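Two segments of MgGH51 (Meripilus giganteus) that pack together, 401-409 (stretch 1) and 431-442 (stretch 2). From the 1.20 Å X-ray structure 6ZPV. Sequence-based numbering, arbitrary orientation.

Stretch 1 (401-409) VYQTPTWFY
Stretch 2 431-442: AAISTNANDLFG

Residues 401-403 and 431-432 are the ends of two parallel strands, paired Tyr402 with Ala431 (CA-CA 5.2 Å) and Gln403 with Ala432 (CA-CA 5.0 Å). Backbone angles (phi/psi) are extended: -117/125 at Tyr402, -155/-175 at Gln403, -173/147 at Ala431 and -85/112 at Ala432. Three hydrogen bonds fix the register: Ala431 N to Val401 O (3.3 Å, 149° at the hydrogen), Gln403 N to Ala431 O (3.2 Å, 158°) and Ile433 N to Gln403 O (2.9 Å, 152°). CA-H...O contacts supplement them, with Tyr402 CA 3.4 Å from Ala431 O and Ala432 CA 3.1 Å from Gln403 O. Beyond the strands, Thr404 CA approaches Ser434 O at 3.1 Å; this buried carbonyl has no hydrogen-bond partner.

Stretch 1 then turns into a helix at Pro405 (-53/-41). Thr404 (-83/159, chi1 p) caps it, OG1 accepting from Trp407 N at 2.9 Å, while Thr404 N donates to Gln403 OE1 at 2.9 Å.

Apolar packing separates by sheet face. With Ala431, Tyr402 (chi1 m, chi2 -75°) occupies one face; its CD1 lies 4.1 Å from Ala431 CB and 3.7 Å from Ile433 CG2 (Ile433 p, t), and its CB 3.9 Å from Phe441 CE1 (Phe441 chi1 m). Ala432 is on the other face, where its CB meets Phe408 CD2 at 3.7 Å (Phe408 chi1 m, chi2 -83°) and Pro405 CG at 4.0 Å.

Stretch 2 returns through consecutive type I turns, Asn436-Asp439 and Asp439-Gly442, closed by Asp439 N to Asn436 O (3.1 Å) and Gly442 N to Asp439 O (3.1 Å). Leu440 (m, t) points toward stretch 1, placing CD2 3.7 Å from Thr404 CG2 and CD1 3.6 Å from Tyr402 O. One water accepts a hydrogen bond from Gln403 NE2 (water O to NE2 3.1 Å) and donates one to Ala437 O (water O to Ala437 O 2.8 Å), bridging the stretches.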

# COMPACT_ATOMS: atom_id res chain seq x y z
N VAL A 401 -13.33 -0.84 -11.03
CA VAL A 401 -14.36 0.20 -11.28
C VAL A 401 -14.20 1.37 -10.32
O VAL A 401 -14.18 1.19 -9.09
CB VAL A 401 -15.79 -0.38 -11.27
CG1 VAL A 401 -16.20 -0.97 -9.92
CG2 VAL A 401 -16.77 0.68 -11.73
N TYR A 402 -14.18 2.56 -10.88
CA TYR A 402 -14.26 3.84 -10.17
C TYR A 402 -15.52 4.54 -10.62
O TYR A 402 -15.74 4.72 -11.83
CB TYR A 402 -13.02 4.67 -10.45
CG TYR A 402 -11.75 4.01 -9.95
CD1 TYR A 402 -11.44 3.99 -8.61
CD2 TYR A 402 -10.91 3.38 -10.82
CE1 TYR A 402 -10.30 3.35 -8.15
CE2 TYR A 402 -9.78 2.73 -10.36
CZ TYR A 402 -9.47 2.70 -9.03
OH TYR A 402 -8.32 2.12 -8.53
N GLN A 403 -16.39 4.91 -9.67
CA GLN A 403 -17.75 5.36 -10.03
C GLN A 403 -18.31 6.27 -8.95
O GLN A 403 -17.61 6.61 -7.96
CB GLN A 403 -18.62 4.15 -10.38
CG GLN A 403 -18.93 3.97 -11.85
CD GLN A 403 -19.73 5.08 -12.49
OE1 GLN A 403 -20.27 5.94 -11.78
NE2 GLN A 403 -19.79 5.11 -13.82
N THR A 404 -19.57 6.67 -9.07
CA THR A 404 -20.22 7.49 -8.06
C THR A 404 -20.74 6.61 -6.93
O THR A 404 -21.01 5.41 -7.11
CB THR A 404 -21.41 8.22 -8.68
OG1 THR A 404 -22.42 7.29 -9.01
CG2 THR A 404 -21.08 9.13 -9.85
N PRO A 405 -20.98 7.21 -5.74
CA PRO A 405 -21.63 6.42 -4.68
C PRO A 405 -22.93 5.75 -5.12
O PRO A 405 -23.22 4.60 -4.76
CB PRO A 405 -21.83 7.47 -3.56
CG PRO A 405 -20.73 8.47 -3.80
CD PRO A 405 -20.61 8.58 -5.32
N THR A 406 -23.74 6.50 -5.90
CA THR A 406 -25.03 5.99 -6.36
C THR A 406 -24.84 4.78 -7.28
O THR A 406 -25.58 3.81 -7.17
CB THR A 406 -25.81 7.13 -7.01
OG1 THR A 406 -26.08 8.08 -5.98
CG2 THR A 406 -27.08 6.67 -7.67
N TRP A 407 -23.87 4.89 -8.20
CA TRP A 407 -23.61 3.73 -9.06
C TRP A 407 -23.37 2.47 -8.22
O TRP A 407 -23.84 1.38 -8.57
CB TRP A 407 -22.39 4.00 -9.97
CG TRP A 407 -22.08 2.90 -10.93
CD1 TRP A 407 -22.48 2.88 -12.24
CD2 TRP A 407 -21.34 1.70 -10.69
NE1 TRP A 407 -22.06 1.73 -12.84
CE2 TRP A 407 -21.40 0.97 -11.92
CE3 TRP A 407 -20.65 1.15 -9.60
CZ2 TRP A 407 -20.79 -0.31 -12.05
CZ3 TRP A 407 -20.10 -0.11 -9.74
CH2 TRP A 407 -20.18 -0.85 -10.93
N PHE A 408 -22.60 2.57 -7.16
CA PHE A 408 -22.26 1.39 -6.36
C PHE A 408 -23.52 0.73 -5.77
O PHE A 408 -23.64 -0.50 -5.85
CB PHE A 408 -21.20 1.71 -5.29
CG PHE A 408 -19.81 1.73 -5.85
CD1 PHE A 408 -19.13 0.53 -5.99
CD2 PHE A 408 -19.23 2.85 -6.37
CE1 PHE A 408 -17.89 0.46 -6.61
CE2 PHE A 408 -17.99 2.79 -6.98
CZ PHE A 408 -17.31 1.60 -7.10
N TYR A 409 -24.46 1.49 -5.19
CA TYR A 409 -25.66 0.81 -4.68
C TYR A 409 -26.53 0.30 -5.82
O TYR A 409 -27.16 -0.74 -5.70
CB TYR A 409 -26.44 1.58 -3.61
CG TYR A 409 -27.22 2.77 -4.06
CD1 TYR A 409 -28.42 2.58 -4.74
CD2 TYR A 409 -26.89 4.07 -3.75
CE1 TYR A 409 -29.24 3.65 -5.12
CE2 TYR A 409 -27.73 5.14 -4.06
CZ TYR A 409 -28.91 4.93 -4.74
OH TYR A 409 -29.72 6.01 -5.08
N ALA A 431 -13.68 1.94 -5.95
CA ALA A 431 -13.95 3.02 -5.02
C ALA A 431 -15.00 3.95 -5.63
O ALA A 431 -15.03 4.17 -6.86
CB ALA A 431 -12.71 3.89 -4.75
N ALA A 432 -15.82 4.53 -4.76
CA ALA A 432 -16.70 5.66 -5.14
C ALA A 432 -15.90 6.94 -5.00
O ALA A 432 -15.55 7.32 -3.90
CB ALA A 432 -17.95 5.64 -4.28
N ILE A 433 -15.60 7.59 -6.13
CA ILE A 433 -14.56 8.65 -6.16
C ILE A 433 -15.12 10.05 -6.34
O ILE A 433 -14.35 10.99 -6.12
CB ILE A 433 -13.48 8.36 -7.20
CG1 ILE A 433 -13.97 8.52 -8.63
CG2 ILE A 433 -12.87 6.98 -6.94
CD1 ILE A 433 -12.83 8.54 -9.65
N SER A 434 -16.36 10.21 -6.80
CA SER A 434 -16.88 11.50 -7.22
C SER A 434 -18.39 11.40 -7.27
O SER A 434 -18.92 10.30 -7.51
CB SER A 434 -16.37 11.83 -8.62
OG SER A 434 -16.97 13.01 -9.13
N THR A 435 -19.07 12.53 -7.11
CA THR A 435 -20.50 12.58 -7.38
C THR A 435 -20.83 13.03 -8.80
O THR A 435 -22.03 13.11 -9.13
CB THR A 435 -21.20 13.50 -6.38
OG1 THR A 435 -20.56 14.79 -6.40
CG2 THR A 435 -21.07 12.98 -4.96
N ASN A 436 -19.83 13.28 -9.64
CA ASN A 436 -20.04 13.78 -11.00
C ASN A 436 -19.86 12.64 -12.02
O ASN A 436 -18.75 12.30 -12.41
CB ASN A 436 -19.06 14.88 -11.29
CG ASN A 436 -19.32 15.62 -12.60
OD1 ASN A 436 -20.00 15.07 -13.50
ND2 ASN A 436 -18.76 16.83 -12.69
N ALA A 437 -20.98 12.06 -12.43
CA ALA A 437 -20.96 10.90 -13.31
C ALA A 437 -20.24 11.20 -14.61
O ALA A 437 -19.69 10.26 -15.24
CB ALA A 437 -22.34 10.40 -13.60
N ASN A 438 -20.29 12.41 -15.12
CA ASN A 438 -19.71 12.76 -16.43
C ASN A 438 -18.28 13.28 -16.35
O ASN A 438 -17.68 13.53 -17.41
CB ASN A 438 -20.62 13.69 -17.22
CG ASN A 438 -21.86 12.99 -17.69
OD1 ASN A 438 -21.82 11.93 -18.29
ND2 ASN A 438 -22.97 13.66 -17.50
N ASP A 439 -17.71 13.42 -15.15
CA ASP A 439 -16.31 13.92 -14.97
C ASP A 439 -15.73 13.28 -13.71
O ASP A 439 -15.30 14.00 -12.80
CB ASP A 439 -16.29 15.45 -14.91
CG ASP A 439 -14.90 16.07 -14.96
OD1 ASP A 439 -13.96 15.39 -15.46
OD2 ASP A 439 -14.77 17.24 -14.56
N LEU A 440 -15.78 11.99 -13.64
CA LEU A 440 -15.41 11.25 -12.41
C LEU A 440 -13.99 11.51 -11.96
O LEU A 440 -13.74 11.53 -10.74
CB LEU A 440 -15.55 9.75 -12.67
CG LEU A 440 -16.97 9.16 -12.70
CD1 LEU A 440 -16.95 7.79 -13.34
CD2 LEU A 440 -17.65 9.12 -11.36
N PHE A 441 -13.10 11.77 -12.93
CA PHE A 441 -11.68 11.98 -12.66
C PHE A 441 -11.32 13.43 -12.57
O PHE A 441 -10.14 13.76 -12.72
CB PHE A 441 -10.84 11.12 -13.60
CG PHE A 441 -11.31 9.68 -13.71
CD1 PHE A 441 -11.03 8.78 -12.73
CD2 PHE A 441 -12.16 9.24 -14.74
CE1 PHE A 441 -11.52 7.48 -12.76
CE2 PHE A 441 -12.65 7.96 -14.75
CZ PHE A 441 -12.36 7.08 -13.75
N GLY A 442 -12.29 14.30 -12.37
CA GLY A 442 -12.07 15.75 -12.23
C GLY A 442 -11.65 16.21 -10.87
O GLY A 442 -11.15 15.41 -10.05
O HOH W 1 -20.36 7.58 -15.54